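PDB 4G79: spindle assembly abnormal protein 6 from Caenorhabditis elegans, which forms the central scaffold of the centriole, ensuring its ninefold symmetry, and is required for centrosome biogenesis and duplication. Local coordinates for residues Lys39-Arg44 against Glu52-Ile57; Ser48-Leu53 against Thr70-Lys75. All coordinates share one frame; numbering follows the deposited sequence.

Contact 1. Residues Lys39-Arg44 against Glu52-Ile57; sequences KISEQR and ELKFEI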
loop_
_atom_site.group_PDB
_atom_site.type_symbol
_atom_site.label_atom_id
_atom_site.label_comp_id
_atom_site.label_asym_id
_atom_site.label_seq_id
_atom_site.Cartn_x
_atom_site.Cartn_y
_atom_site.Cartn_z
ATOM N N LYS A 39 -2.373 15.164 -17.681
ATOM C CA LYS A 39 -1.123 15.672 -18.256
ATOM C C LYS A 39 -0.061 15.661 -17.200
ATOM O O LYS A 39 -0.301 16.130 -16.078
ATOM C CB LYS A 39 -1.272 17.102 -18.805
ATOM C CG LYS A 39 -2.345 17.268 -19.865
ATOM C CD LYS A 39 -2.398 18.752 -20.314
ATOM C CE LYS A 39 -3.404 19.011 -21.402
ATOM N NZ LYS A 39 -3.509 20.468 -21.714
ATOM N N ILE A 40 1.128 15.177 -17.571
ATOM C CA ILE A 40 2.311 15.190 -16.690
ATOM C C ILE A 40 3.386 15.901 -17.468
ATOM O O ILE A 40 3.587 15.610 -18.653
ATOM C CB ILE A 40 2.772 13.795 -16.194
ATOM C CG1 ILE A 40 1.597 13.006 -15.535
ATOM C CG2 ILE A 40 3.970 13.925 -15.213
ATOM C CD1 ILE A 40 1.936 11.371 -15.358
ATOM N N SER A 41 4.021 16.877 -16.828
ATOM C CA SER A 41 5.108 17.630 -17.463
ATOM C C SER A 41 6.193 17.945 -16.469
ATOM O O SER A 41 5.993 17.781 -15.268
ATOM C CB SER A 41 4.531 18.920 -18.055
ATOM O OG SER A 41 3.933 19.728 -17.054
ATOM N N GLU A 42 7.388 18.328 -16.962
ATOM C CA GLU A 42 8.462 18.802 -16.117
ATOM C C GLU A 42 8.699 20.249 -16.489
ATOM O O GLU A 42 8.501 20.641 -17.652
ATOM C CB GLU A 42 9.755 17.963 -16.197
ATOM C CG GLU A 42 10.520 18.098 -17.493
ATOM C CD GLU A 42 11.774 17.261 -17.516
ATOM O OE1 GLU A 42 11.671 16.084 -17.919
ATOM O OE2 GLU A 42 12.861 17.782 -17.171
ATOM N N GLN A 43 9.048 21.059 -15.496
ATOM C CA GLN A 43 9.291 22.482 -15.720
ATOM C C GLN A 43 10.253 23.026 -14.715
ATOM O O GLN A 43 10.502 22.424 -13.680
ATOM C CB GLN A 43 7.972 23.301 -15.683
ATOM C CG GLN A 43 7.284 23.311 -14.300
ATOM C CD GLN A 43 5.901 23.913 -14.342
ATOM O OE1 GLN A 43 5.221 23.879 -15.362
ATOM N NE2 GLN A 43 5.429 24.418 -13.216
ATOM N N ARG A 44 10.766 24.201 -15.022
ATOM C CA ARG A 44 11.687 24.901 -14.154
ATOM C C ARG A 44 10.886 25.872 -13.281
ATOM O O ARG A 44 10.107 26.686 -13.811
ATOM C CB ARG A 44 12.746 25.620 -15.020
ATOM C CG ARG A 44 13.893 26.260 -14.276
ATOM C CD ARG A 44 14.865 26.914 -15.239
ATOM N NE ARG A 44 15.833 27.780 -14.561
ATOM C CZ ARG A 44 17.139 27.548 -14.491
ATOM N NH1 ARG A 44 17.658 26.458 -15.040
ATOM N NH2 ARG A 44 17.939 28.403 -13.869
ATOM N N GLU A 52 10.578 20.809 -11.387
ATOM C CA GLU A 52 9.261 20.536 -10.856
ATOM C C GLU A 52 8.566 19.591 -11.760
ATOM O O GLU A 52 8.710 19.738 -12.968
ATOM C CB GLU A 52 8.435 21.838 -10.843
ATOM C CG GLU A 52 8.656 22.702 -9.635
ATOM C CD GLU A 52 7.916 24.020 -9.682
ATOM O OE1 GLU A 52 7.497 24.460 -10.779
ATOM O OE2 GLU A 52 7.777 24.630 -8.600
ATOM N N LEU A 53 7.778 18.657 -11.216
ATOM C CA LEU A 53 6.872 17.853 -12.044
ATOM C C LEU A 53 5.535 18.504 -11.904
ATOM O O LEU A 53 5.254 18.987 -10.811
ATOM C CB LEU A 53 6.791 16.387 -11.613
ATOM C CG LEU A 53 8.039 15.542 -11.809
ATOM C CD1 LEU A 53 7.766 14.124 -11.300
ATOM C CD2 LEU A 53 8.442 15.497 -13.294
ATOM N N LYS A 54 4.715 18.568 -12.963
ATOM C CA LYS A 54 3.392 19.184 -12.845
ATOM C C LYS A 54 2.344 18.157 -13.238
ATOM O O LYS A 54 2.501 17.526 -14.266
ATOM C CB LYS A 54 3.295 20.450 -13.720
ATOM C CG LYS A 54 1.959 21.173 -13.604
ATOM C CD LYS A 54 2.110 22.587 -14.056
ATOM C CE LYS A 54 0.763 23.288 -14.050
ATOM N NZ LYS A 54 0.457 23.843 -12.705
ATOM N N PHE A 55 1.301 17.958 -12.400
ATOM C CA PHE A 55 0.202 17.021 -12.694
ATOM C C PHE A 55 -1.022 17.832 -12.940
ATOM O O PHE A 55 -1.289 18.750 -12.163
ATOM C CB PHE A 55 -0.028 16.031 -11.538
ATOM C CG PHE A 55 1.065 15.012 -11.399
ATOM C CD1 PHE A 55 2.245 15.322 -10.732
ATOM C CD2 PHE A 55 0.910 13.728 -11.917
ATOM C CE1 PHE A 55 3.261 14.368 -10.606
ATOM C CE2 PHE A 55 1.927 12.780 -11.782
ATOM C CZ PHE A 55 3.098 13.116 -11.147
ATOM N N GLU A 56 -1.738 17.567 -14.036
ATOM C CA GLU A 56 -2.924 18.368 -14.370
ATOM C C GLU A 56 -4.039 17.481 -14.803
ATOM O O GLU A 56 -3.835 16.577 -15.626
ATOM C CB GLU A 56 -2.649 19.392 -15.488
ATOM C CG GLU A 56 -1.635 20.493 -15.175
ATOM C CD GLU A 56 -1.250 21.312 -16.393
ATOM O OE1 GLU A 56 -0.295 20.910 -17.098
ATOM O OE2 GLU A 56 -1.923 22.334 -16.664
ATOM N N ILE A 57 -5.237 17.723 -14.244
ATOM C CA ILE A 57 -6.408 16.941 -14.651
ATOM C C ILE A 57 -7.517 17.896 -15.121
ATOM O O ILE A 57 -7.644 19.023 -14.630
ATOM C CB ILE A 57 -6.926 15.930 -13.610
ATOM C CG1 ILE A 57 -7.461 16.590 -12.332
ATOM C CG2 ILE A 57 -5.956 14.728 -13.349
ATOM C CD1 ILE A 57 -8.296 15.618 -11.501
HETATM O O HOH W 1 1.351 18.943 -16.799
HETATM O O HOH W 2 3.063 25.824 -12.038
#
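Gln-43 reaches across an antiparallel beta hairpin, strands 29-44 and 51-58 of the globular SAS-6 N-terminal domain, to grip the carboxylate of Glu-52. Its NE2 donates to Glu-52 OE1 at 3.2 Å, almost straight (172°), with the acceptor in the amide plane, while the amide and carboxylate planes stand 38° apart. Gln-43 OE1 rests on the aliphatic part of Lys-54, 3.6 Å from CD. The torsion that sets Gln-43 CG between the backbone N and the carbonyl carbon (chi1 65°) brings this CG against Glu-52 CB. The other oxygen, Glu-52 OE2, is hydrogen-bonded to Asn-45 ND2. An alanine in place of Gln-43 would probably leave Glu-52 OE1 without this amide donor and Lys-54 CD without the amide that covers it.

On the same face, Ser-41 OG lies 3.5 Å from Lys-54 CB and shares a water with Glu-56 OE1, which also forms a salt bridge with Lys-6. The reverse face carries Ile-40, Leu-53 and Phe-55, with Glu-42, whose end leads away from strand 51-58. Ile-40 and Phe-55 run side by side as a non-hydrogen-bonded pair, Ile-40 CG1 touching ring atom CD2 of Phe-55 at 3.8 Å and Ile-40 CG2 lying over one ring face, toward its rim. Phe-92 of helix 92-102 packs on Phe-55, and Ile-97 of that helix on Ile-40.

In the backbone behind, Lys-39/Glu-56, Ser-41/Lys-54 and Gln-43/Glu-52 are hydrogen-bonded pairs, each joined by two N-H to O=C bonds. The last closes with Glu-52 N donating to Gln-43 O at 2.8 Å, nearly along the C=O axis.

Contact 2. Residues Ser48-Leu53 against Thr70-Lys75; sequences SGEKEL and TLNNEK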
loop_
_atom_site.group_PDB
_atom_site.type_symbol
_atom_site.label_atom_id
_atom_site.label_comp_id
_atom_site.label_asym_id
_atom_site.label_seq_id
_atom_site.Cartn_x
_atom_site.Cartn_y
_atom_site.Cartn_z
ATOM N N SER A 48 13.149 29.424 -7.878
ATOM C CA SER A 48 14.381 28.697 -7.530
ATOM C C SER A 48 15.163 28.128 -8.729
ATOM O O SER A 48 16.327 27.779 -8.568
ATOM C CB SER A 48 14.063 27.554 -6.570
ATOM O OG SER A 48 13.284 26.565 -7.218
ATOM N N GLY A 49 14.514 27.966 -9.874
ATOM C CA GLY A 49 15.140 27.365 -11.045
ATOM C C GLY A 49 15.200 25.843 -10.947
ATOM O O GLY A 49 15.767 25.184 -11.819
ATOM N N GLU A 50 14.627 25.265 -9.888
ATOM C CA GLU A 50 14.690 23.822 -9.689
ATOM C C GLU A 50 13.619 23.076 -10.519
ATOM O O GLU A 50 12.577 23.639 -10.891
ATOM C CB GLU A 50 14.585 23.468 -8.189
ATOM C CG GLU A 50 13.153 23.318 -7.682
ATOM C CD GLU A 50 13.032 23.083 -6.190
ATOM O OE1 GLU A 50 13.400 21.977 -5.726
ATOM O OE2 GLU A 50 12.551 24.005 -5.489
ATOM N N LYS A 51 13.883 21.787 -10.781
ATOM C CA LYS A 51 12.963 20.952 -11.556
ATOM C C LYS A 51 11.732 20.635 -10.736
ATOM O O LYS A 51 11.823 20.243 -9.561
ATOM C CB LYS A 51 13.652 19.659 -12.024
ATOM C CG LYS A 51 12.697 18.689 -12.738
ATOM C CD LYS A 51 13.432 17.408 -13.102
ATOM C CE LYS A 51 12.491 16.428 -13.744
ATOM N NZ LYS A 51 13.150 15.103 -13.933
ATOM N N GLU A 52 10.578 20.809 -11.387
ATOM C CA GLU A 52 9.261 20.536 -10.856
ATOM C C GLU A 52 8.566 19.591 -11.760
ATOM O O GLU A 52 8.710 19.738 -12.968
ATOM C CB GLU A 52 8.435 21.838 -10.843
ATOM C CG GLU A 52 8.656 22.702 -9.635
ATOM C CD GLU A 52 7.916 24.020 -9.682
ATOM O OE1 GLU A 52 7.497 24.460 -10.779
ATOM O OE2 GLU A 52 7.777 24.630 -8.600
ATOM N N LEU A 53 7.778 18.657 -11.216
ATOM C CA LEU A 53 6.872 17.853 -12.044
ATOM C C LEU A 53 5.535 18.504 -11.904
ATOM O O LEU A 53 5.254 18.987 -10.811
ATOM C CB LEU A 53 6.791 16.387 -11.613
ATOM C CG LEU A 53 8.039 15.542 -11.809
ATOM C CD1 LEU A 53 7.766 14.124 -11.300
ATOM C CD2 LEU A 53 8.442 15.497 -13.294
ATOM N N THR A 70 2.198 20.867 -8.375
ATOM C CA THR A 70 3.582 20.790 -8.806
ATOM C C THR A 70 4.354 20.033 -7.705
ATOM O O THR A 70 4.067 20.206 -6.520
ATOM C CB THR A 70 4.073 22.221 -9.167
ATOM O OG1 THR A 70 5.204 22.185 -10.031
ATOM C CG2 THR A 70 4.304 23.118 -7.962
ATOM N N LEU A 71 5.290 19.180 -8.105
ATOM C CA LEU A 71 6.108 18.390 -7.189
ATOM C C LEU A 71 7.556 18.683 -7.413
ATOM O O LEU A 71 8.053 18.356 -8.484
ATOM C CB LEU A 71 5.888 16.903 -7.474
ATOM C CG LEU A 71 5.011 16.050 -6.573
ATOM C CD1 LEU A 71 5.174 14.576 -6.972
ATOM C CD2 LEU A 71 5.435 16.130 -5.124
ATOM N N ASN A 72 8.252 19.183 -6.412
ATOM C CA ASN A 72 9.710 19.370 -6.512
ATOM C C ASN A 72 10.392 18.167 -5.819
ATOM O O ASN A 72 9.696 17.269 -5.337
ATOM C CB ASN A 72 10.149 20.741 -5.948
ATOM C CG ASN A 72 9.869 20.969 -4.480
ATOM O OD1 ASN A 72 9.566 20.053 -3.709
ATOM N ND2 ASN A 72 10.034 22.195 -4.038
ATOM N N ASN A 73 11.753 18.108 -5.799
ATOM C CA ASN A 73 12.438 16.985 -5.197
ATOM C C ASN A 73 12.094 16.819 -3.710
ATOM O O ASN A 73 11.918 15.688 -3.249
ATOM C CB ASN A 73 13.946 17.124 -5.383
ATOM C CG ASN A 73 14.717 15.924 -4.860
ATOM O OD1 ASN A 73 14.383 14.774 -5.146
ATOM N ND2 ASN A 73 15.719 16.170 -4.051
ATOM N N GLU A 74 12.033 17.928 -2.964
ATOM C CA GLU A 74 11.760 17.924 -1.519
ATOM C C GLU A 74 10.343 17.400 -1.208
ATOM O O GLU A 74 10.185 16.585 -0.290
ATOM C CB GLU A 74 11.951 19.335 -0.926
ATOM C CG GLU A 74 13.396 19.813 -0.978
ATOM C CD GLU A 74 13.921 20.313 -2.316
ATOM O OE1 GLU A 74 13.110 20.533 -3.250
ATOM O OE2 GLU A 74 15.158 20.493 -2.421
ATOM N N LYS A 75 9.333 17.844 -1.981
ATOM C CA LYS A 75 7.936 17.439 -1.802
ATOM C C LYS A 75 7.779 15.980 -2.194
ATOM O O LYS A 75 7.057 15.236 -1.525
ATOM C CB LYS A 75 6.981 18.338 -2.591
ATOM C CG LYS A 75 6.794 19.715 -1.967
ATOM C CD LYS A 75 5.842 20.589 -2.769
ATOM C CE LYS A 75 5.832 22.000 -2.223
ATOM N NZ LYS A 75 4.780 22.840 -2.858
HETATM O O HOH W 3 13.541 19.747 -7.540
#
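The carboxylate of Glu-50 and the amide of Asn-72 are the flat groups that meet where the hairpin of strands 51-58 and 66-71 gives way to helix 73-83. Their planes are 32° apart. Asn-72 ND2 makes a weak hydrogen bond to Glu-50 OE2, 3.4 Å long and bent to 135°, and Asn-72 CB sits 3.5 Å from the other oxygen, OE1. Ser-48 OG donates to Glu-50 OE2 on its anti side, somewhat out of the carboxylate plane. The same hydroxyl accepts from Glu-50 N, closing an ST turn. The carboxylate of Glu-74 is turned 73° from that of Glu-50, and their OE1 atoms approach to 2.9 Å. Two like charges this close would probably repel. A water donates to Glu-50 OE1 and to Lys-51 O and accepts from Asn-73 N, linking the loop to the first turn of the helix.

Asn-72 is the N-cap of that helix. Its CG stands between the backbone N and the carbonyl carbon, and its OD1 accepts from Lys-75 N, nearly in line with the side-chain carbonyl, a capping bond.

Farther into the sheet, Thr-70 OG1, in one of the two conformers of this residue, lies against the Glu-52 side chain, 3.3 Å from CB, and donates weakly to Leu-53 O. Leu-53 and Leu-71 form a hydrogen-bonded antiparallel pair, and Leu-53 also packs on Phe-92 and Pro-93 of helix 92-102. Across this pair Leu-53 N donates to Leu-71 O, and Leu-71 N returns a bond to Leu-53 O at 2.7 Å.

How the contacts relate
Strand 51-58 is common to both contacts, pairing with strand 29-44 in contact 1 and with strand 66-71 in contact 2, so Glu-52 and Leu-53 serve two neighbours at once. Contact 1 is a regular strand pairing with one polar face and one mainly apolar face, the latter backed by helix 92-102; it buries 601 Å², against 352 Å² for contact 2. The centre of contact 2 lies about 15 Å from the centre of the chain, that of contact 1 about 10 Å, and contact 2 keeps a single bridged pair before polar loop and helix-cap chemistry takes over. They touch at several points, among them Phe-55 CE1 and Leu-71 CD1, 4.1 Å apart.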